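Local coordinates for protein [4Fe-4S]-dependent U34-ARNt thiolase (Methanococcus maripaludis, PDB 6SCY) that probably inserts sulfur into uridine 34 of tRNA, using ATP and a bound [4Fe-4S] cluster, at residues A[5-10]-A[22-27]; A[16-21]-A[251-256]; A[63-68]-A[206-211]. All blocks are in the same frame, centred on the assembly; numbering follows the deposited sequence.

Contact 1: A[5-10]-A[22-27]. With ZN (zinc ion), chain C; SO4 (sulfate ion), chain Y; SO4 (sulfate ion), chain U; SO4 (sulfate ion), chain K.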
loop_
_atom_site.group_PDB
_atom_site.type_symbol
_atom_site.label_atom_id
_atom_site.label_comp_id
_atom_site.label_asym_id
_atom_site.label_seq_id
_atom_site.Cartn_x
_atom_site.Cartn_y
_atom_site.Cartn_z
ATOM N N LYS A 5 23.904 21.757 16.768
ATOM C CA LYS A 5 23.710 23.071 16.170
ATOM C C LYS A 5 22.754 23.048 14.968
ATOM O O LYS A 5 22.690 22.052 14.252
ATOM C CB LYS A 5 25.055 23.732 15.829
ATOM C CG LYS A 5 25.959 22.975 14.853
ATOM C CD LYS A 5 27.222 23.779 14.512
ATOM C CE LYS A 5 28.236 23.836 15.636
ATOM N NZ LYS A 5 29.393 24.702 15.292
ATOM N N CYS A 6 21.988 24.137 14.794
ATOM C CA CYS A 6 20.999 24.336 13.732
ATOM C C CYS A 6 21.609 24.156 12.336
ATOM O O CYS A 6 22.697 24.670 12.080
ATOM C CB CYS A 6 20.336 25.702 13.882
ATOM S SG CYS A 6 18.962 25.991 12.746
ATOM N N ARG A 7 20.909 23.424 11.441
ATOM C CA ARG A 7 21.353 23.162 10.066
ATOM C C ARG A 7 21.465 24.442 9.208
ATOM O O ARG A 7 22.326 24.505 8.325
ATOM C CB ARG A 7 20.444 22.113 9.389
ATOM C CG ARG A 7 20.960 21.623 8.037
ATOM C CD ARG A 7 19.967 21.797 6.890
ATOM N NE ARG A 7 20.467 22.694 5.841
ATOM C CZ ARG A 7 20.195 22.574 4.544
ATOM N NH1 ARG A 7 19.428 21.582 4.108
ATOM N NH2 ARG A 7 20.694 23.438 3.673
ATOM N N LYS A 8 20.627 25.469 9.490
ATOM C CA LYS A 8 20.593 26.722 8.728
ATOM C C LYS A 8 21.422 27.880 9.302
ATOM O O LYS A 8 21.841 28.740 8.523
ATOM C CB LYS A 8 19.145 27.179 8.499
ATOM C CG LYS A 8 18.387 26.348 7.464
ATOM C CD LYS A 8 18.687 26.772 6.014
ATOM C CE LYS A 8 17.622 26.306 5.055
ATOM N NZ LYS A 8 17.877 26.775 3.670
ATOM N N CYS A 9 21.655 27.925 10.634
ATOM C CA CYS A 9 22.402 29.029 11.252
ATOM C C CYS A 9 23.452 28.600 12.306
ATOM O O CYS A 9 24.135 29.460 12.855
ATOM C CB CYS A 9 21.441 30.070 11.819
ATOM S SG CYS A 9 20.509 29.509 13.271
ATOM N N GLY A 10 23.556 27.301 12.578
ATOM C CA GLY A 10 24.498 26.732 13.541
ATOM C C GLY A 10 24.280 27.092 14.999
ATOM O O GLY A 10 25.207 26.966 15.810
ATOM N N ASN A 22 18.257 16.375 10.705
ATOM C CA ASN A 22 18.606 17.770 10.863
ATOM C C ASN A 22 18.064 18.367 12.146
ATOM O O ASN A 22 17.155 17.825 12.776
ATOM C CB ASN A 22 18.201 18.586 9.630
ATOM C CG ASN A 22 19.229 18.565 8.522
ATOM O OD1 ASN A 22 20.446 18.489 8.755
ATOM N ND2 ASN A 22 18.760 18.651 7.286
ATOM N N ASN A 23 18.666 19.479 12.540
ATOM C CA ASN A 23 18.316 20.208 13.743
ATOM C C ASN A 23 17.931 21.646 13.394
ATOM O O ASN A 23 18.598 22.271 12.565
ATOM C CB ASN A 23 19.488 20.162 14.722
ATOM C CG ASN A 23 19.888 18.774 15.170
ATOM O OD1 ASN A 23 19.055 17.920 15.488
ATOM N ND2 ASN A 23 21.182 18.525 15.220
ATOM N N TYR A 24 16.833 22.156 13.994
ATOM C CA TYR A 24 16.329 23.513 13.757
ATOM C C TYR A 24 15.920 24.214 15.041
ATOM O O TYR A 24 15.206 23.636 15.863
ATOM C CB TYR A 24 15.125 23.510 12.797
ATOM C CG TYR A 24 15.394 22.917 11.433
ATOM C CD1 TYR A 24 16.122 23.619 10.479
ATOM C CD2 TYR A 24 14.866 21.684 11.070
ATOM C CE1 TYR A 24 16.349 23.092 9.209
ATOM C CE2 TYR A 24 15.090 21.145 9.803
ATOM C CZ TYR A 24 15.834 21.853 8.876
ATOM O OH TYR A 24 16.062 21.330 7.626
ATOM N N CYS A 25 16.331 25.481 15.191
ATOM C CA CYS A 25 15.951 26.329 16.323
ATOM C C CYS A 25 14.519 26.824 16.043
ATOM O O CYS A 25 13.965 26.471 15.003
ATOM C CB CYS A 25 16.930 27.490 16.474
ATOM S SG CYS A 25 17.012 28.578 15.030
ATOM N N LYS A 26 13.919 27.632 16.942
ATOM C CA LYS A 26 12.551 28.143 16.760
ATOM C C LYS A 26 12.380 28.856 15.409
ATOM O O LYS A 26 11.563 28.421 14.600
ATOM C CB LYS A 26 12.143 29.058 17.934
ATOM C CG LYS A 26 10.675 29.477 17.936
ATOM C CD LYS A 26 10.365 30.490 19.024
ATOM C CE LYS A 26 8.943 30.991 18.951
ATOM N NZ LYS A 26 8.654 31.971 20.029
ATOM N N GLU A 27 13.202 29.896 15.155
ATOM C CA GLU A 27 13.184 30.747 13.961
ATOM C C GLU A 27 13.399 30.011 12.659
ATOM O O GLU A 27 12.721 30.332 11.688
ATOM C CB GLU A 27 14.189 31.892 14.076
ATOM C CG GLU A 27 13.974 32.782 15.291
ATOM C CD GLU A 27 15.032 32.634 16.367
ATOM O OE1 GLU A 27 15.241 31.501 16.859
ATOM O OE2 GLU A 27 15.655 33.662 16.728
HETATM ZN ZN ZN C . 18.774 28.197 12.875
HETATM S S SO4 Y . 18.728 29.993 3.161
HETATM O O1 SO4 Y . 17.696 29.923 4.196
HETATM O O2 SO4 Y . 18.808 31.355 2.634
HETATM O O3 SO4 Y . 20.019 29.619 3.737
HETATM O O4 SO4 Y . 18.391 29.070 2.079
HETATM S S SO4 U . 6.744 34.393 21.285
HETATM O O1 SO4 U . 6.550 35.387 22.340
HETATM O O2 SO4 U . 8.018 34.651 20.606
HETATM O O3 SO4 U . 6.763 33.055 21.878
HETATM O O4 SO4 U . 5.646 34.490 20.322
HETATM S S SO4 K . 32.329 26.465 13.933
HETATM O O1 SO4 K . 31.911 27.671 13.221
HETATM O O2 SO4 K . 31.763 26.473 15.282
HETATM O O3 SO4 K . 33.790 26.431 14.017
HETATM O O4 SO4 K . 31.853 25.285 13.211
#

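Contact 2: A[16-21]-A[251-256]. With SO4 (sulfate ion), chain S; SO4 (sulfate ion), chain J.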
loop_
_atom_site.group_PDB
_atom_site.type_symbol
_atom_site.label_atom_id
_atom_site.label_comp_id
_atom_site.label_asym_id
_atom_site.label_seq_id
_atom_site.Cartn_x
_atom_site.Cartn_y
_atom_site.Cartn_z
ATOM N N HIS A 16 14.691 18.290 16.520
ATOM C CA HIS A 16 15.494 17.356 15.750
ATOM C C HIS A 16 14.549 16.607 14.820
ATOM O O HIS A 16 13.756 15.779 15.275
ATOM C CB HIS A 16 16.275 16.395 16.663
ATOM C CG HIS A 16 16.874 15.235 15.935
ATOM N ND1 HIS A 16 17.887 15.412 15.006
ATOM C CD2 HIS A 16 16.555 13.923 15.993
ATOM C CE1 HIS A 16 18.162 14.203 14.544
ATOM N NE2 HIS A 16 17.385 13.275 15.107
ATOM N N GLN A 17 14.603 16.946 13.520
ATOM C CA GLN A 17 13.783 16.344 12.471
ATOM C C GLN A 17 14.313 14.946 12.212
ATOM O O GLN A 17 15.176 14.760 11.355
ATOM C CB GLN A 17 13.809 17.214 11.198
ATOM C CG GLN A 17 12.588 17.038 10.315
ATOM C CD GLN A 17 12.600 17.980 9.142
ATOM O OE1 GLN A 17 13.279 17.755 8.138
ATOM N NE2 GLN A 17 11.842 19.051 9.248
ATOM N N LYS A 18 13.810 13.971 12.997
ATOM C CA LYS A 18 14.198 12.561 12.983
ATOM C C LYS A 18 14.253 11.927 11.588
ATOM O O LYS A 18 15.093 11.047 11.383
ATOM C CB LYS A 18 13.310 11.738 13.928
ATOM C CG LYS A 18 14.008 11.406 15.246
ATOM C CD LYS A 18 13.134 10.597 16.205
ATOM C CE LYS A 18 13.947 9.833 17.232
ATOM N NZ LYS A 18 14.580 10.725 18.243
ATOM N N HIS A 19 13.428 12.402 10.623
ATOM C CA HIS A 19 13.450 11.836 9.278
ATOM C C HIS A 19 14.651 12.307 8.443
ATOM O O HIS A 19 15.276 11.472 7.785
ATOM C CB HIS A 19 12.122 12.004 8.529
ATOM C CG HIS A 19 11.728 13.404 8.195
ATOM N ND1 HIS A 19 12.192 14.026 7.051
ATOM C CD2 HIS A 19 10.840 14.221 8.809
ATOM C CE1 HIS A 19 11.611 15.216 7.029
ATOM N NE2 HIS A 19 10.780 15.373 8.061
ATOM N N SER A 20 14.998 13.609 8.493
ATOM C CA SER A 20 16.142 14.173 7.758
ATOM C C SER A 20 17.479 14.085 8.521
ATOM O O SER A 20 18.544 14.106 7.895
ATOM C CB SER A 20 15.869 15.624 7.368
ATOM O OG SER A 20 15.725 16.451 8.511
ATOM N N GLY A 21 17.404 14.014 9.851
ATOM C CA GLY A 21 18.564 13.978 10.735
ATOM C C GLY A 21 19.102 15.372 10.971
ATOM O O GLY A 21 20.258 15.545 11.367
ATOM N N LEU A 251 6.615 2.424 11.388
ATOM C CA LEU A 251 7.354 2.360 10.134
ATOM C C LEU A 251 8.301 3.551 10.058
ATOM O O LEU A 251 9.439 3.386 9.636
ATOM C CB LEU A 251 6.409 2.356 8.923
ATOM C CG LEU A 251 5.964 1.004 8.416
ATOM C CD1 LEU A 251 4.785 1.158 7.519
ATOM C CD2 LEU A 251 7.070 0.308 7.654
ATOM N N GLU A 252 7.825 4.740 10.481
ATOM C CA GLU A 252 8.586 5.997 10.514
ATOM C C GLU A 252 9.705 5.901 11.578
ATOM O O GLU A 252 10.855 6.288 11.322
ATOM C CB GLU A 252 7.628 7.177 10.800
ATOM C CG GLU A 252 8.240 8.566 10.715
ATOM C CD GLU A 252 8.761 9.013 9.364
ATOM O OE1 GLU A 252 8.050 8.842 8.348
ATOM O OE2 GLU A 252 9.885 9.563 9.329
ATOM N N LYS A 253 9.357 5.329 12.748
ATOM C CA LYS A 253 10.235 5.102 13.894
ATOM C C LYS A 253 11.400 4.143 13.574
ATOM O O LYS A 253 12.408 4.177 14.278
ATOM C CB LYS A 253 9.423 4.582 15.102
ATOM C CG LYS A 253 8.699 5.644 15.926
ATOM C CD LYS A 253 9.544 6.192 17.086
ATOM C CE LYS A 253 10.152 7.532 16.751
ATOM N NZ LYS A 253 11.035 8.020 17.842
ATOM N N ASN A 254 11.272 3.303 12.526
ATOM C CA ASN A 254 12.316 2.350 12.104
ATOM C C ASN A 254 12.959 2.724 10.773
ATOM O O ASN A 254 14.116 2.383 10.530
ATOM C CB ASN A 254 11.768 0.923 12.038
ATOM C CG ASN A 254 11.705 0.223 13.373
ATOM O OD1 ASN A 254 12.659 0.230 14.163
ATOM N ND2 ASN A 254 10.582 -0.418 13.648
ATOM N N HIS A 255 12.192 3.397 9.904
ATOM C CA HIS A 255 12.613 3.839 8.576
ATOM C C HIS A 255 12.160 5.292 8.398
ATOM O O HIS A 255 11.007 5.533 8.032
ATOM C CB HIS A 255 12.019 2.941 7.477
ATOM C CG HIS A 255 12.306 1.482 7.663
ATOM N ND1 HIS A 255 13.313 0.853 6.959
ATOM C CD2 HIS A 255 11.704 0.576 8.469
ATOM C CE1 HIS A 255 13.291 -0.411 7.353
ATOM N NE2 HIS A 255 12.348 -0.623 8.270
ATOM N N PRO A 256 13.040 6.272 8.700
ATOM C CA PRO A 256 12.651 7.684 8.577
ATOM C C PRO A 256 12.318 8.128 7.153
ATOM O O PRO A 256 13.119 7.949 6.234
ATOM C CB PRO A 256 13.866 8.433 9.139
ATOM C CG PRO A 256 14.640 7.424 9.914
ATOM C CD PRO A 256 14.433 6.148 9.171
HETATM S S SO4 S . 12.668 15.459 18.452
HETATM O O1 SO4 S . 12.344 15.133 19.840
HETATM O O2 SO4 S . 13.148 16.839 18.375
HETATM O O3 SO4 S . 11.476 15.312 17.618
HETATM O O4 SO4 S . 13.708 14.548 17.978
HETATM S S SO4 J . 12.388 1.990 3.535
HETATM O O1 SO4 J . 12.201 3.420 3.284
HETATM O O2 SO4 J . 13.697 1.780 4.154
HETATM O O3 SO4 J . 11.325 1.514 4.424
HETATM O O4 SO4 J . 12.329 1.253 2.274
#

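Contact 3: A[63-68]-A[206-211]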
loop_
_atom_site.group_PDB
_atom_site.type_symbol
_atom_site.label_atom_id
_atom_site.label_comp_id
_atom_site.label_asym_id
_atom_site.label_seq_id
_atom_site.Cartn_x
_atom_site.Cartn_y
_atom_site.Cartn_z
ATOM N N LEU A 63 -6.124 25.523 13.065
ATOM C CA LEU A 63 -5.622 26.801 13.586
ATOM C C LEU A 63 -4.210 27.130 13.053
ATOM O O LEU A 63 -3.947 28.291 12.716
ATOM C CB LEU A 63 -5.654 26.794 15.120
ATOM C CG LEU A 63 -6.846 27.491 15.785
ATOM C CD1 LEU A 63 -8.161 26.776 15.508
ATOM C CD2 LEU A 63 -6.645 27.572 17.270
ATOM N N VAL A 64 -3.320 26.101 12.948
ATOM C CA VAL A 64 -1.955 26.198 12.399
ATOM C C VAL A 64 -2.049 26.561 10.919
ATOM O O VAL A 64 -1.351 27.476 10.477
ATOM C CB VAL A 64 -1.131 24.912 12.649
ATOM C CG1 VAL A 64 0.065 24.808 11.715
ATOM C CG2 VAL A 64 -0.672 24.840 14.091
ATOM N N MET A 65 -2.945 25.875 10.176
ATOM C CA MET A 65 -3.219 26.138 8.764
ATOM C C MET A 65 -3.820 27.539 8.609
ATOM O O MET A 65 -3.424 28.273 7.708
ATOM C CB MET A 65 -4.185 25.082 8.196
ATOM C CG MET A 65 -4.544 25.303 6.742
ATOM S SD MET A 65 -6.026 24.429 6.226
ATOM C CE MET A 65 -7.246 25.351 7.086
ATOM N N ALA A 66 -4.760 27.907 9.492
ATOM C CA ALA A 66 -5.419 29.213 9.472
ATOM C C ALA A 66 -4.427 30.351 9.728
ATOM O O ALA A 66 -4.541 31.398 9.087
ATOM C CB ALA A 66 -6.550 29.256 10.488
ATOM N N TYR A 67 -3.442 30.134 10.640
ATOM C CA TYR A 67 -2.416 31.124 10.975
ATOM C C TYR A 67 -1.446 31.330 9.815
ATOM O O TYR A 67 -1.103 32.479 9.518
ATOM C CB TYR A 67 -1.652 30.729 12.250
ATOM C CG TYR A 67 -0.527 31.679 12.618
ATOM C CD1 TYR A 67 0.751 31.517 12.087
ATOM C CD2 TYR A 67 -0.731 32.716 13.521
ATOM C CE1 TYR A 67 1.789 32.385 12.422
ATOM C CE2 TYR A 67 0.305 33.579 13.880
ATOM C CZ TYR A 67 1.564 33.411 13.326
ATOM O OH TYR A 67 2.591 34.260 13.679
ATOM N N LEU A 68 -0.953 30.223 9.208
ATOM C CA LEU A 68 -0.006 30.280 8.096
ATOM C C LEU A 68 -0.638 31.001 6.908
ATOM O O LEU A 68 -0.123 32.040 6.503
ATOM C CB LEU A 68 0.542 28.881 7.723
ATOM C CG LEU A 68 1.374 28.132 8.792
ATOM C CD1 LEU A 68 1.619 26.683 8.384
ATOM C CD2 LEU A 68 2.702 28.835 9.093
ATOM N N ILE A 206 -7.734 22.143 -1.284
ATOM C CA ILE A 206 -6.292 22.311 -1.064
ATOM C C ILE A 206 -5.947 21.923 0.380
ATOM O O ILE A 206 -6.758 22.147 1.275
ATOM C CB ILE A 206 -5.743 23.718 -1.471
ATOM C CG1 ILE A 206 -6.524 24.877 -0.799
ATOM C CG2 ILE A 206 -5.731 23.872 -2.987
ATOM C CD1 ILE A 206 -5.740 26.162 -0.519
ATOM N N LYS A 207 -4.780 21.301 0.601
ATOM C CA LYS A 207 -4.325 20.896 1.936
ATOM C C LYS A 207 -2.954 21.523 2.182
ATOM O O LYS A 207 -1.943 20.969 1.740
ATOM C CB LYS A 207 -4.273 19.365 2.087
ATOM C CG LYS A 207 -5.637 18.711 2.182
ATOM C CD LYS A 207 -5.681 17.418 1.386
ATOM C CE LYS A 207 -7.062 17.132 0.855
ATOM N NZ LYS A 207 -7.486 18.118 -0.182
ATOM N N PRO A 208 -2.885 22.714 2.818
ATOM C CA PRO A 208 -1.575 23.342 3.034
ATOM C C PRO A 208 -0.652 22.517 3.925
ATOM O O PRO A 208 0.541 22.481 3.673
ATOM C CB PRO A 208 -1.926 24.701 3.656
ATOM C CG PRO A 208 -3.381 24.917 3.352
ATOM C CD PRO A 208 -3.971 23.547 3.373
ATOM N N LEU A 209 -1.209 21.812 4.916
ATOM C CA LEU A 209 -0.438 21.011 5.872
ATOM C C LEU A 209 -0.082 19.586 5.397
ATOM O O LEU A 209 0.556 18.844 6.146
ATOM C CB LEU A 209 -1.171 20.962 7.236
ATOM C CG LEU A 209 -1.408 22.302 7.978
ATOM C CD1 LEU A 209 -2.201 22.086 9.219
ATOM C CD2 LEU A 209 -0.118 22.944 8.390
ATOM N N GLU A 210 -0.468 19.223 4.155
ATOM C CA GLU A 210 -0.314 17.911 3.504
ATOM C C GLU A 210 1.059 17.220 3.664
ATOM O O GLU A 210 1.135 15.990 3.627
ATOM C CB GLU A 210 -0.649 18.047 2.014
ATOM C CG GLU A 210 -1.144 16.775 1.348
ATOM C CD GLU A 210 -1.359 16.875 -0.152
ATOM O OE1 GLU A 210 -1.386 15.812 -0.816
ATOM O OE2 GLU A 210 -1.502 18.008 -0.667
ATOM N N LYS A 211 2.131 18.002 3.808
ATOM C CA LYS A 211 3.493 17.477 3.900
ATOM C C LYS A 211 4.189 17.772 5.237
ATOM O O LYS A 211 5.393 17.522 5.371
ATOM C CB LYS A 211 4.341 17.977 2.708
ATOM C CG LYS A 211 3.824 17.585 1.316
ATOM C CD LYS A 211 4.159 16.146 0.943
ATOM C CE LYS A 211 3.319 15.646 -0.206
ATOM N NZ LYS A 211 1.955 15.245 0.240
#

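Contact 1: A[5-10]-A[22-27]
Arg7 N gives a nearly straight hydrogen bond to Asn23 O, 2.8 Å long with 169° at the hydrogen, and this pair shows how a metal-binding turn is tied to the strand beside it. The same carbonyl oxygen also meets the C-H of Cys6 CA, 3.4 Å away, and is thus approached by two groups from consecutive residues. The compact part lies next to this bond, around the zinc ion. With chi1 at -173°, Cys6 SG is placed where it binds the metal and also lies near Cys25 N; Cys6 SG and Cys9 SG both sit 2.2 Å from the zinc. Cys25 SG lies farther from the zinc, at 2.8 Å in this model, and Cys28 completes the set of four cysteines. Two weak N-H bonds reach Cys6 SG, one from Cys25 N across the contact at 3.6 Å and one from Lys8 N within its own turn; they would probably draw some negative charge from the sulfur. Cys25 occupies the N-cap position of helix 26-41, and its sulfur caps a backbone N in the first turn.

Toward solvent Arg7 still lies on the amide of Asn22, CG near OD1 and CD 3.4 Å from ND2, with the guanidinium and amide planes turned 58° apart. The loose side belongs to the lysine ends. Lys8 lays CG at the edge of the Tyr24 ring and then leads away, its NZ ending 2.8 Å from O4 of a sulfate ion.

The turn holding Cys6 and Cys9, closed by Gly10 N bonding to Cys6 O, followed by a two-stranded hairpin and a helix whose N-terminal end supplies the second cysteine pair, is consistent with a treble-clef zinc finger, here in the N-terminal LIM domain of the TtuA family.

Contact 2: A[16-21]-A[251-256]
His19 CA rests 3.4 Å from Pro256 CB, and this meeting of a hairpin turn with the loop residue that follows helix 239-254 illustrates how two parts of a fold can touch at the surface without a direct hydrogen bond. Pro256 CB and CG also approach the carbonyl oxygen of Lys18. His19 CB, itself near the proline, comes within 3.4 Å of Glu252 OE2. That carboxylate has its polar partners elsewhere: OE2 accepts from Gly257 N and OE1 from Lys259 N, where helix 258-270 begins.

Lys18 repays following outward. Its CB points toward 251-256; CG passes at the margin of a sulfate ion, 4.2 Å from O4. CD and CE run by the amino group of Lys253, with CE 3.5 Å from Lys253 NZ, and the two chains cross obliquely. A bend at chi4 (71°) then sets NZ 3.9 Å from sulfate O4. The two amino nitrogens, Lys18 NZ and Lys253 NZ, remain 4.5 Å apart, a like-charged pair that the anion near Lys18 would probably ease.

His255 turns to other partners, ND1 giving a hydrogen bond to O2 of a second sulfate at 3.0 Å and NE2 bonding an acidic side chain of the other protein chain. An alanine here would probably leave that acidic group of the neighbouring chain without its mate and open a gap beside the aromatic ring that the imidazole meets there.

Gln17 is the centre of an inverse gamma turn, and Ser20 OG donates to its OE1 at 2.8 Å across the bend. The whole is an interface between the turn of the zinc domain's β-hairpin and the C-terminal end of helix 239-254.

Contact 3: A[63-68]-A[206-211]
Lys211 NZ makes salt bridges to two carboxylates, Glu210 OE1 at 3.5 Å and Glu267 of helix 258-270; these charges lie beside the contact, on segment 206-211, while the side chains that touch across it are all apolar. The setting is the PP-loop ATPase fold: helix 60-75, which follows the loop predicted to bind ATP, packs on the segment leaving the edge strand 204-206 of the parallel sheet. A type I β-turn from Lys207 to Glu210 presents Pro208 and Leu209 to the helix, and the case illustrates how one turn can set two neighbouring side chains against a helix.

Leu209 inserts its branched end among three helix residues. CD1 comes to Met65 CB at 3.7 Å; CD2 meets Val64 CG1 at 3.8 Å and, less closely, Leu68 CD1 at 4.1 Å. The leucine crosses both Val64 and Leu68 at about a right angle. Val217 and Leu220 of helix 214-223 add to the same buried cluster, while Leu41 of helix 26-41 touches Pro208.

Met65 also meets the proline. With CG anti to the backbone N (chi1 179°), its chain leads obliquely across the proline ring, CG lying 3.6 Å from Pro208 CG. The nearly extended chi2 (-162°) keeps the sulfur close to the ring as well, Met65 SD lying 3.6 Å from Pro208 CD.

Overall arrangement
From the N terminus, 5-10 opens contact 1 and 16-21 opens contact 2 before 22-27 closes the first, completing the short loop of the zinc finger. The two contacts therefore cross, and they share the hairpin of strands 15-17 and 22-24, where Asn22 O probably accepts a hydrogen bond from Gln17 N. Contact 3 opens on helix 60-75 and closes after strand 204-206, nested inside the long loop that contact 2 completes only at 251-256. It ties the PP-loop core internally, its centre about 22 Å from the centre of each of the other two contacts, whereas contact 2 brings the later helix 239-254 back to the N-terminal zinc domain.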